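Local coordinates for protein putative methylase (Clostridium difficile, PDB 3LDU) that probably methylates guanine bases of ribosomal RNA, joining RNA-binding THUMP and ferredoxin-like modules to a Rossmann-type methyltransferase domain that holds GTP in this crystal, at residues H63-I66 with A67-E70; F78-T81 with K82-N85; F148-K151 with D152-T155; R245-A248 with F249-D253. All blocks are in the same frame, centred on the assembly; numbering follows the deposited sequence.

Contact 1: residues H63-I66 with A67-E70; sequences HLKI and AEFE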
loop_
_atom_site.group_PDB
_atom_site.type_symbol
_atom_site.label_atom_id
_atom_site.label_comp_id
_atom_site.label_asym_id
_atom_site.label_seq_id
_atom_site.Cartn_x
_atom_site.Cartn_y
_atom_site.Cartn_z
ATOM N N HIS A 63 -2.838 -1.043 -11.847
ATOM C CA HIS A 63 -2.565 -0.894 -13.281
ATOM C C HIS A 63 -3.498 -1.750 -14.115
ATOM O O HIS A 63 -3.799 -2.891 -13.770
ATOM C CB HIS A 63 -1.139 -1.352 -13.596
ATOM C CG HIS A 63 -0.067 -0.507 -12.977
ATOM N ND1 HIS A 63 0.530 0.533 -13.644
ATOM C CD2 HIS A 63 0.513 -0.561 -11.755
ATOM C CE1 HIS A 63 1.438 1.097 -12.862
ATOM N NE2 HIS A 63 1.450 0.441 -11.709
ATOM N N LEU A 64 -3.937 -1.202 -15.240
ATOM C CA LEU A 64 -4.665 -1.977 -16.230
ATOM C C LEU A 64 -3.644 -2.546 -17.224
ATOM O O LEU A 64 -2.961 -1.793 -17.912
ATOM C CB LEU A 64 -5.673 -1.082 -16.956
ATOM C CG LEU A 64 -6.370 -1.741 -18.157
ATOM C CD1 LEU A 64 -7.197 -2.944 -17.706
ATOM C CD2 LEU A 64 -7.244 -0.732 -18.874
ATOM N N LYS A 65 -3.522 -3.870 -17.278
ATOM C CA LYS A 65 -2.539 -4.495 -18.153
ATOM C C LYS A 65 -3.025 -4.442 -19.596
ATOM O O LYS A 65 -4.162 -4.831 -19.887
ATOM C CB LYS A 65 -2.311 -5.940 -17.764
ATOM C CG LYS A 65 -1.101 -6.566 -18.430
ATOM C CD LYS A 65 -0.932 -8.000 -17.968
ATOM C CE LYS A 65 0.236 -8.676 -18.666
ATOM N NZ LYS A 65 0.452 -10.050 -18.141
ATOM N N ILE A 66 -2.167 -3.951 -20.487
ATOM C CA ILE A 66 -2.505 -3.859 -21.917
ATOM C C ILE A 66 -1.855 -4.975 -22.726
ATOM O O ILE A 66 -2.489 -5.602 -23.587
ATOM C CB ILE A 66 -2.066 -2.490 -22.512
ATOM C CG1 ILE A 66 -2.681 -1.341 -21.717
ATOM C CG2 ILE A 66 -2.483 -2.383 -23.988
ATOM C CD1 ILE A 66 -4.198 -1.362 -21.691
ATOM N N ALA A 67 -0.582 -5.220 -22.472
ATOM C CA ALA A 67 0.158 -6.158 -23.311
ATOM C C ALA A 67 1.383 -6.680 -22.589
ATOM O O ALA A 67 1.926 -6.017 -21.711
ATOM C CB ALA A 67 0.572 -5.485 -24.602
ATOM N N GLU A 68 1.813 -7.876 -22.973
ATOM C CA GLU A 68 3.087 -8.408 -22.515
ATOM C C GLU A 68 3.737 -9.142 -23.679
ATOM O O GLU A 68 3.083 -9.917 -24.377
ATOM C CB GLU A 68 2.900 -9.331 -21.304
ATOM C CG GLU A 68 4.171 -10.035 -20.866
ATOM C CD GLU A 68 4.007 -10.778 -19.548
ATOM O OE1 GLU A 68 5.036 -11.136 -18.934
ATOM O OE2 GLU A 68 2.851 -10.999 -19.125
ATOM N N PHE A 69 5.013 -8.861 -23.915
ATOM C CA PHE A 69 5.739 -9.473 -25.019
ATOM C C PHE A 69 7.229 -9.369 -24.763
ATOM O O PHE A 69 7.670 -8.581 -23.935
ATOM C CB PHE A 69 5.396 -8.785 -26.345
ATOM C CG PHE A 69 5.547 -7.279 -26.311
ATOM C CD1 PHE A 69 6.797 -6.686 -26.432
ATOM C CD2 PHE A 69 4.437 -6.457 -26.168
ATOM C CE1 PHE A 69 6.938 -5.293 -26.402
ATOM C CE2 PHE A 69 4.568 -5.074 -26.143
ATOM C CZ PHE A 69 5.819 -4.491 -26.259
ATOM N N GLU A 70 8.005 -10.164 -25.484
ATOM C CA GLU A 70 9.450 -10.071 -25.397
ATOM C C GLU A 70 9.953 -8.960 -26.314
ATOM O O GLU A 70 9.439 -8.773 -27.410
ATOM C CB GLU A 70 10.076 -11.404 -25.795
ATOM C CG GLU A 70 11.578 -11.424 -25.682
ATOM C CD GLU A 70 12.135 -12.801 -25.910
ATOM O OE1 GLU A 70 12.714 -13.030 -26.995
ATOM O OE2 GLU A 70 11.972 -13.654 -25.013
#

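Contact 2: residues F78-T81 with K82-N85; sequences FENT and KRIN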
loop_
_atom_site.group_PDB
_atom_site.type_symbol
_atom_site.label_atom_id
_atom_site.label_comp_id
_atom_site.label_asym_id
_atom_site.label_seq_id
_atom_site.Cartn_x
_atom_site.Cartn_y
_atom_site.Cartn_z
ATOM N N PHE A 78 9.417 -1.243 -30.480
ATOM C CA PHE A 78 8.574 -0.393 -31.326
ATOM C C PHE A 78 7.515 -1.185 -32.098
ATOM O O PHE A 78 6.326 -0.885 -32.026
ATOM C CB PHE A 78 9.419 0.427 -32.307
ATOM C CG PHE A 78 8.601 1.294 -33.216
ATOM C CD1 PHE A 78 8.053 2.476 -32.753
ATOM C CD2 PHE A 78 8.360 0.913 -34.525
ATOM C CE1 PHE A 78 7.284 3.276 -33.582
ATOM C CE2 PHE A 78 7.590 1.706 -35.367
ATOM C CZ PHE A 78 7.056 2.894 -34.897
ATOM N N GLU A 79 7.944 -2.200 -32.838
ATOM C CA GLU A 79 6.998 -2.982 -33.632
ATOM C C GLU A 79 5.901 -3.622 -32.779
ATOM O O GLU A 79 4.724 -3.591 -33.149
ATOM C CB GLU A 79 7.724 -4.033 -34.475
ATOM C CG GLU A 79 8.547 -3.430 -35.614
ATOM C CD GLU A 79 7.683 -2.739 -36.675
ATOM O OE1 GLU A 79 6.564 -3.232 -36.948
ATOM O OE2 GLU A 79 8.122 -1.708 -37.238
ATOM N N ASN A 80 6.272 -4.189 -31.636
ATOM C CA ASN A 80 5.276 -4.830 -30.782
ATOM C C ASN A 80 4.319 -3.840 -30.131
ATOM O O ASN A 80 3.144 -4.142 -29.931
ATOM C CB ASN A 80 5.950 -5.718 -29.725
ATOM C CG ASN A 80 6.642 -6.921 -30.340
ATOM O OD1 ASN A 80 6.298 -7.341 -31.444
ATOM N ND2 ASN A 80 7.625 -7.468 -29.643
ATOM N N THR A 81 4.817 -2.652 -29.799
ATOM C CA THR A 81 3.976 -1.666 -29.147
ATOM C C THR A 81 3.018 -1.058 -30.169
ATOM O O THR A 81 1.835 -0.839 -29.883
ATOM C CB THR A 81 4.826 -0.553 -28.521
ATOM O OG1 THR A 81 5.716 -1.123 -27.549
ATOM C CG2 THR A 81 3.924 0.490 -27.847
ATOM N N LYS A 82 3.544 -0.797 -31.361
ATOM C CA LYS A 82 2.766 -0.177 -32.425
ATOM C C LYS A 82 1.602 -1.058 -32.886
ATOM O O LYS A 82 0.530 -0.546 -33.229
ATOM C CB LYS A 82 3.665 0.170 -33.617
ATOM C CG LYS A 82 2.903 0.848 -34.759
ATOM C CD LYS A 82 3.816 1.274 -35.892
ATOM C CE LYS A 82 2.986 1.802 -37.066
ATOM N NZ LYS A 82 3.824 2.228 -38.217
ATOM N N ARG A 83 1.804 -2.375 -32.887
ATOM C CA ARG A 83 0.779 -3.294 -33.381
ATOM C C ARG A 83 -0.415 -3.427 -32.441
ATOM O O ARG A 83 -1.465 -3.912 -32.840
ATOM C CB ARG A 83 1.364 -4.673 -33.709
ATOM C CG ARG A 83 2.162 -5.331 -32.584
ATOM C CD ARG A 83 1.285 -5.920 -31.475
ATOM N NE ARG A 83 2.078 -6.684 -30.508
ATOM C CZ ARG A 83 1.616 -7.152 -29.352
ATOM N NH1 ARG A 83 0.358 -6.934 -28.995
ATOM N NH2 ARG A 83 2.416 -7.840 -28.547
ATOM N N ILE A 84 -0.249 -3.014 -31.189
ATOM C CA ILE A 84 -1.364 -2.986 -30.249
ATOM C C ILE A 84 -2.408 -2.009 -30.777
ATOM O O ILE A 84 -2.052 -0.981 -31.353
ATOM C CB ILE A 84 -0.888 -2.532 -28.861
ATOM C CG1 ILE A 84 0.102 -3.549 -28.293
ATOM C CG2 ILE A 84 -2.074 -2.313 -27.909
ATOM C CD1 ILE A 84 0.845 -3.039 -27.083
ATOM N N ASN A 85 -3.691 -2.329 -30.608
ATOM C CA ASN A 85 -4.746 -1.422 -31.037
ATOM C C ASN A 85 -4.993 -0.387 -29.958
ATOM O O ASN A 85 -5.882 -0.546 -29.118
ATOM C CB ASN A 85 -6.040 -2.170 -31.362
ATOM C CG ASN A 85 -7.130 -1.248 -31.905
ATOM O OD1 ASN A 85 -8.304 -1.614 -31.955
ATOM N ND2 ASN A 85 -6.740 -0.047 -32.317
#

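Contact 3: residues F148-K151 with D152-T155; sequences FIHK and DKVT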
loop_
_atom_site.group_PDB
_atom_site.type_symbol
_atom_site.label_atom_id
_atom_site.label_comp_id
_atom_site.label_asym_id
_atom_site.label_seq_id
_atom_site.Cartn_x
_atom_site.Cartn_y
_atom_site.Cartn_z
ATOM N N PHE A 148 7.220 -1.818 -17.984
ATOM C CA PHE A 148 8.029 -2.587 -17.041
ATOM C C PHE A 148 8.709 -3.707 -17.822
ATOM O O PHE A 148 8.037 -4.501 -18.477
ATOM C CB PHE A 148 7.125 -3.173 -15.950
ATOM C CG PHE A 148 7.843 -4.033 -14.952
ATOM C CD1 PHE A 148 8.515 -3.458 -13.883
ATOM C CD2 PHE A 148 7.817 -5.418 -15.064
ATOM C CE1 PHE A 148 9.174 -4.247 -12.955
ATOM C CE2 PHE A 148 8.471 -6.210 -14.127
ATOM C CZ PHE A 148 9.153 -5.622 -13.083
ATOM N N ILE A 149 10.040 -3.751 -17.782
ATOM C CA ILE A 149 10.785 -4.789 -18.488
ATOM C C ILE A 149 11.604 -5.611 -17.500
ATOM O O ILE A 149 12.368 -5.066 -16.704
ATOM C CB ILE A 149 11.701 -4.202 -19.582
ATOM C CG1 ILE A 149 10.943 -3.137 -20.400
ATOM C CG2 ILE A 149 12.208 -5.315 -20.512
ATOM C CD1 ILE A 149 11.744 -2.525 -21.558
ATOM N N HIS A 150 11.412 -6.926 -17.536
ATOM C CA HIS A 150 12.131 -7.804 -16.626
ATOM C C HIS A 150 12.605 -9.005 -17.420
ATOM O O HIS A 150 11.803 -9.699 -18.046
ATOM C CB HIS A 150 11.229 -8.228 -15.472
ATOM C CG HIS A 150 11.893 -9.167 -14.514
ATOM N ND1 HIS A 150 12.751 -8.736 -13.526
ATOM C CD2 HIS A 150 11.851 -10.511 -14.417
ATOM C CE1 HIS A 150 13.193 -9.778 -12.845
ATOM N NE2 HIS A 150 12.658 -10.871 -13.363
ATOM N N LYS A 151 13.918 -9.208 -17.443
ATOM C CA LYS A 151 14.504 -10.279 -18.235
ATOM C C LYS A 151 13.947 -10.283 -19.661
ATOM O O LYS A 151 13.607 -11.334 -20.208
ATOM C CB LYS A 151 14.276 -11.628 -17.554
ATOM C CG LYS A 151 15.009 -11.734 -16.214
ATOM C CD LYS A 151 14.888 -13.112 -15.591
ATOM C CE LYS A 151 15.381 -13.081 -14.144
ATOM N NZ LYS A 151 15.267 -14.414 -13.475
ATOM N N ASP A 152 13.848 -9.087 -20.234
ATOM C CA ASP A 152 13.418 -8.879 -21.621
ATOM C C ASP A 152 11.920 -9.062 -21.882
ATOM O O ASP A 152 11.478 -8.941 -23.023
ATOM C CB ASP A 152 14.231 -9.751 -22.582
ATOM C CG ASP A 152 15.714 -9.490 -22.479
ATOM O OD1 ASP A 152 16.093 -8.320 -22.287
ATOM O OD2 ASP A 152 16.501 -10.456 -22.593
ATOM N N LYS A 153 11.139 -9.331 -20.839
ATOM C CA LYS A 153 9.689 -9.404 -21.003
ATOM C C LYS A 153 9.121 -8.024 -20.677
ATOM O O LYS A 153 9.306 -7.512 -19.576
ATOM C CB LYS A 153 9.067 -10.458 -20.078
ATOM C CG LYS A 153 9.751 -11.833 -20.128
ATOM C CD LYS A 153 9.497 -12.650 -18.838
ATOM C CE LYS A 153 10.520 -12.341 -17.723
ATOM N NZ LYS A 153 9.938 -11.784 -16.443
ATOM N N VAL A 154 8.447 -7.426 -21.646
ATOM C CA VAL A 154 7.900 -6.083 -21.496
ATOM C C VAL A 154 6.440 -6.191 -21.096
ATOM O O VAL A 154 5.680 -6.940 -21.700
ATOM C CB VAL A 154 7.972 -5.329 -22.829
ATOM C CG1 VAL A 154 7.352 -3.933 -22.703
ATOM C CG2 VAL A 154 9.425 -5.251 -23.331
ATOM N N THR A 155 6.051 -5.463 -20.063
ATOM C CA THR A 155 4.643 -5.349 -19.724
ATOM C C THR A 155 4.264 -3.890 -19.877
ATOM O O THR A 155 4.913 -3.019 -19.309
ATOM C CB THR A 155 4.350 -5.803 -18.291
ATOM O OG1 THR A 155 4.601 -7.211 -18.175
ATOM C CG2 THR A 155 2.888 -5.535 -17.957
#

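Contact 4: residues R245-A248 with F249-D253; sequences RKDA and FNKID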
loop_
_atom_site.group_PDB
_atom_site.type_symbol
_atom_site.label_atom_id
_atom_site.label_comp_id
_atom_site.label_asym_id
_atom_site.label_seq_id
_atom_site.Cartn_x
_atom_site.Cartn_y
_atom_site.Cartn_z
ATOM N N ARG A 245 -18.307 3.809 -5.009
ATOM C CA ARG A 245 -18.150 4.761 -3.899
ATOM C C ARG A 245 -19.333 4.771 -2.941
ATOM O O ARG A 245 -19.153 4.813 -1.724
ATOM C CB ARG A 245 -17.946 6.186 -4.410
ATOM C CG ARG A 245 -16.551 6.472 -4.856
ATOM C CD ARG A 245 -16.245 7.950 -4.779
ATOM N NE ARG A 245 -14.975 8.212 -5.437
ATOM C CZ ARG A 245 -13.813 8.333 -4.808
ATOM N NH1 ARG A 245 -13.749 8.247 -3.481
ATOM N NH2 ARG A 245 -12.717 8.556 -5.514
ATOM N N LYS A 246 -20.546 4.791 -3.490
ATOM C CA LYS A 246 -21.740 4.783 -2.651
ATOM C C LYS A 246 -21.802 3.494 -1.824
ATOM O O LYS A 246 -22.171 3.514 -0.649
ATOM C CB LYS A 246 -23.007 4.925 -3.495
ATOM C CG LYS A 246 -24.227 5.332 -2.687
ATOM C CD LYS A 246 -24.111 6.767 -2.179
ATOM C CE LYS A 246 -24.198 7.772 -3.324
ATOM N NZ LYS A 246 -24.214 9.187 -2.849
ATOM N N ASP A 247 -21.458 2.377 -2.460
ATOM C CA ASP A 247 -21.429 1.080 -1.804
ATOM C C ASP A 247 -20.442 1.130 -0.643
ATOM O O ASP A 247 -20.741 0.657 0.455
ATOM C CB ASP A 247 -21.005 -0.003 -2.802
ATOM C CG ASP A 247 -20.898 -1.380 -2.170
ATOM O OD1 ASP A 247 -21.881 -1.838 -1.553
ATOM O OD2 ASP A 247 -19.827 -2.010 -2.308
ATOM N N ALA A 248 -19.269 1.713 -0.882
ATOM C CA ALA A 248 -18.255 1.789 0.172
ATOM C C ALA A 248 -18.733 2.632 1.344
ATOM O O ALA A 248 -18.514 2.275 2.502
ATOM C CB ALA A 248 -16.926 2.307 -0.365
ATOM N N PHE A 249 -19.398 3.748 1.055
ATOM C CA PHE A 249 -19.930 4.571 2.134
ATOM C C PHE A 249 -20.919 3.782 2.998
ATOM O O PHE A 249 -20.890 3.858 4.233
ATOM C CB PHE A 249 -20.583 5.841 1.586
ATOM C CG PHE A 249 -21.146 6.724 2.650
ATOM C CD1 PHE A 249 -20.310 7.507 3.427
ATOM C CD2 PHE A 249 -22.510 6.762 2.887
ATOM C CE1 PHE A 249 -20.829 8.318 4.420
ATOM C CE2 PHE A 249 -23.036 7.569 3.878
ATOM C CZ PHE A 249 -22.196 8.348 4.645
ATOM N N ASN A 250 -21.773 3.008 2.336
ATOM C CA ASN A 250 -22.813 2.231 3.004
ATOM C C ASN A 250 -22.261 1.052 3.804
ATOM O O ASN A 250 -22.934 0.523 4.693
ATOM C CB ASN A 250 -23.843 1.730 1.982
ATOM C CG ASN A 250 -24.692 2.854 1.398
ATOM O OD1 ASN A 250 -25.125 2.782 0.248
ATOM N ND2 ASN A 250 -24.936 3.895 2.191
ATOM N N LYS A 251 -21.037 0.642 3.484
ATOM C CA LYS A 251 -20.422 -0.507 4.143
ATOM C C LYS A 251 -19.690 -0.131 5.427
ATOM O O LYS A 251 -19.262 -1.010 6.169
ATOM C CB LYS A 251 -19.471 -1.237 3.197
ATOM C CG LYS A 251 -20.159 -1.945 2.039
ATOM C CD LYS A 251 -20.030 -3.456 2.159
ATOM C CE LYS A 251 -20.174 -4.148 0.805
ATOM N NZ LYS A 251 -21.576 -4.180 0.295
ATOM N N ILE A 252 -19.541 1.164 5.687
ATOM C CA ILE A 252 -18.927 1.604 6.943
ATOM C C ILE A 252 -19.746 1.110 8.125
ATOM O O ILE A 252 -20.963 1.298 8.167
ATOM C CB ILE A 252 -18.816 3.135 7.032
ATOM C CG1 ILE A 252 -17.810 3.656 6.002
ATOM C CG2 ILE A 252 -18.387 3.551 8.427
ATOM C CD1 ILE A 252 -17.585 5.154 6.081
ATOM N N ASP A 253 -19.077 0.478 9.086
ATOM C CA ASP A 253 -19.756 -0.041 10.265
ATOM C C ASP A 253 -19.981 1.090 11.262
ATOM O O ASP A 253 -19.077 1.468 12.008
ATOM C CB ASP A 253 -18.935 -1.174 10.886
ATOM C CG ASP A 253 -19.641 -1.837 12.053
ATOM O OD1 ASP A 253 -20.591 -1.240 12.602
ATOM O OD2 ASP A 253 -19.237 -2.960 12.424
#

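Contact 1: residues H63-I66 with A67-E70
Lys-65 and Glu-68, three residues apart on one strand, form a salt bridge, with NZ of Lys-65 2.8 Å from OE2 of Glu-68. The ammonium meets OE2 on its anti side, about 28° out of the carboxylate plane. The lysine chain, extended throughout, runs along the strand and so brings both its CE and its NZ to the glutamate. It thereby adds carbon to the pair, CE of Lys-65 lying 3.8 Å from CB of Glu-68. Lys-34 adds a second, long and weak ion pair to the same oxygen. Two side chains three residues apart would normally point to opposite faces of a strand; here a classic beta bulge intervenes, in which Ile-66 and Ala-67 both face Ile-156 of strand 153-159. That extra residue shifts the alternation and lets Lys-65 and Glu-68 share a face. At the bulge the two apolar side chains pack loosely, CG2 of Ile-66 standing 4.4 Å from CB of Ala-67. Outward from there, Ile-66 continues onto Trp-86 and Tyr-89, and Ala-67 onto Ile-84 in the loop after helix 74-82.

Contact 2: residues F78-T81 with K82-N85
The C-terminal turn of helix 74-82, within the THUMP domain, brings Phe-78 against Lys-82 and folds Arg-83 back over the last carbonyls. A regular i to i+4 bond still joins Lys-82 N to Phe-78 O at 2.9 Å, and Arg-83 N reaches Glu-79 O at 3.2 Å. The next amide, Ile-84 N, turns instead to Thr-81 O three residues back, standing well above the carbonyl plane, as the coil tightens and ends. One turn apart, the side chains of Phe-78 and Lys-82 lie side by side and point the same way. CD of the lysine approaches CZ and CE2 of the ring obliquely, at 3.8 Å from CZ. With chi1 at -179° and every later torsion extended, Lys-82 passes the phenyl group and carries NZ to a salt bridge with Glu-124 of helix 111-129, the helix on which Phe-78 also packs. Thr-81 directs OG1 back to Leu-77 O, while its own carbonyl also accepts Trp-86 NE1. Arg-83 takes the less common first torsion of 53°, CG lying between N and the carbonyl carbon, and bends again at chi2. This brings one face of its guanidinium over Asn-80 O, where NE is 2.8 Å from the oxygen but badly angled for a hydrogen bond.

Contact 3: residues F148-K151 with D152-T155
At the edge of the His-150 imidazole, close to the ring plane, lies NZ of Lys-153, while one face of the ring carries CG of Lys-151, 3.7 Å above the plane and offset toward the rim. Lys-153 runs alongside the histidine and bends at chi3 (-86°) and chi4, which folds its end back over the turn, so that CE comes within 3.0 Å of His-150 O. The phenyl ring of Phe-148, on the same face of the sheet, has a cation-pi partner in Arg-39. Phe-148, His-150 and Lys-153 sit on the tight beta hairpin of strands 145-150 and 153-159, closed by a type I' turn from His-150 to Lys-153. His-150 and Lys-153 form a hydrogen-bonded antiparallel pair, with N of His-150 3.0 Å from O of Lys-153 and the reciprocal bond at the turn. Phe-148 and Thr-155 form the next such pair; N of Thr-155 gives a nearly straight bond of 2.7 Å to O of Phe-148, in its carbonyl plane. Between them, the non-hydrogen-bonded pair Ile-149 and Val-154 points to the other face, CG1 of Ile-149 meeting CG2 of Val-154 at 3.9 Å. In the turn, buried Asp-152 has its carboxylate held by Lys-72 NZ and Lys-107 N. The hairpin thus separates its chemistry by face, a buried aliphatic pair on one and aromatic and basic groups together with buried Thr-155 on the other, while Lys-72 and the amide probably offset the cost of burying the aspartate's charge.

Contact 4: residues R245-A248 with F249-D253
Lys-251 reaches back along helix 238-251 to Asp-247, and most of its chain lies against that residue. CB lies 3.6 Å from Asp-247 O, and CG comes closer still to that carbonyl, at 3.1 Å. Bends at chi2 (-113°) and chi4 (-74°) then turn the chain across the aspartate, so that CE stands near both carboxylate oxygens. At the tip, NZ forms a salt bridge with OD1 of Asp-247 at 3.0 Å, OD1 accepting through its syn lone pair. This is an i to i+4 ion pair on the surface of a helix, with a glycerol, probably from the crystallisation liquor, lying close to the lysine side chain. Beneath it the backbone bonds change. Phe-249 N and Asn-250 N still make regular bonds, to Arg-245 O and Lys-246 O, but Lys-251 N is shared: its bond to Asp-247 O is weak, and a second goes to Ala-248 O at 3.2 Å, from above the carbonyl plane. Ile-252 follows, its CG1 3.8 Å from Ala-248 O. Arg-245 extends away from this turn to a salt bridge with Glu-231 and a hydrogen bond to Arg-226 O. The inward side of the helix, at Ala-248, rests on Ala-221 and Leu-224 and on Met-54 and Trp-55 of helix 48-55, which packs this part of the methyltransferase domain against the N-terminal region of the chain.

Contacts 1, 2 and 3 cluster in one part of the fold. Contacts 1 and 3 lie on neighbouring strands of the same mixed sheet, 63-70 and 153-159, joined where Phe-69 O and Val-154 N probably hydrogen bond. Contact 2, about 11 Å from contact 1 between centres, belongs to the end of the following helix; the helix packs on Phe-69, and Ile-84 of the loop after it on Ala-67. Contact 4 stands apart, about 32 Å or more from the others between centres, in the methyltransferase domain. Contacts 1 and 4 are surface contacts built on lysine-carboxylate pairs, whereas the partly buried contacts 2 and 3 depend on backbone bonds and apolar packing, with Lys-82 and Asp-152 paired to partners outside.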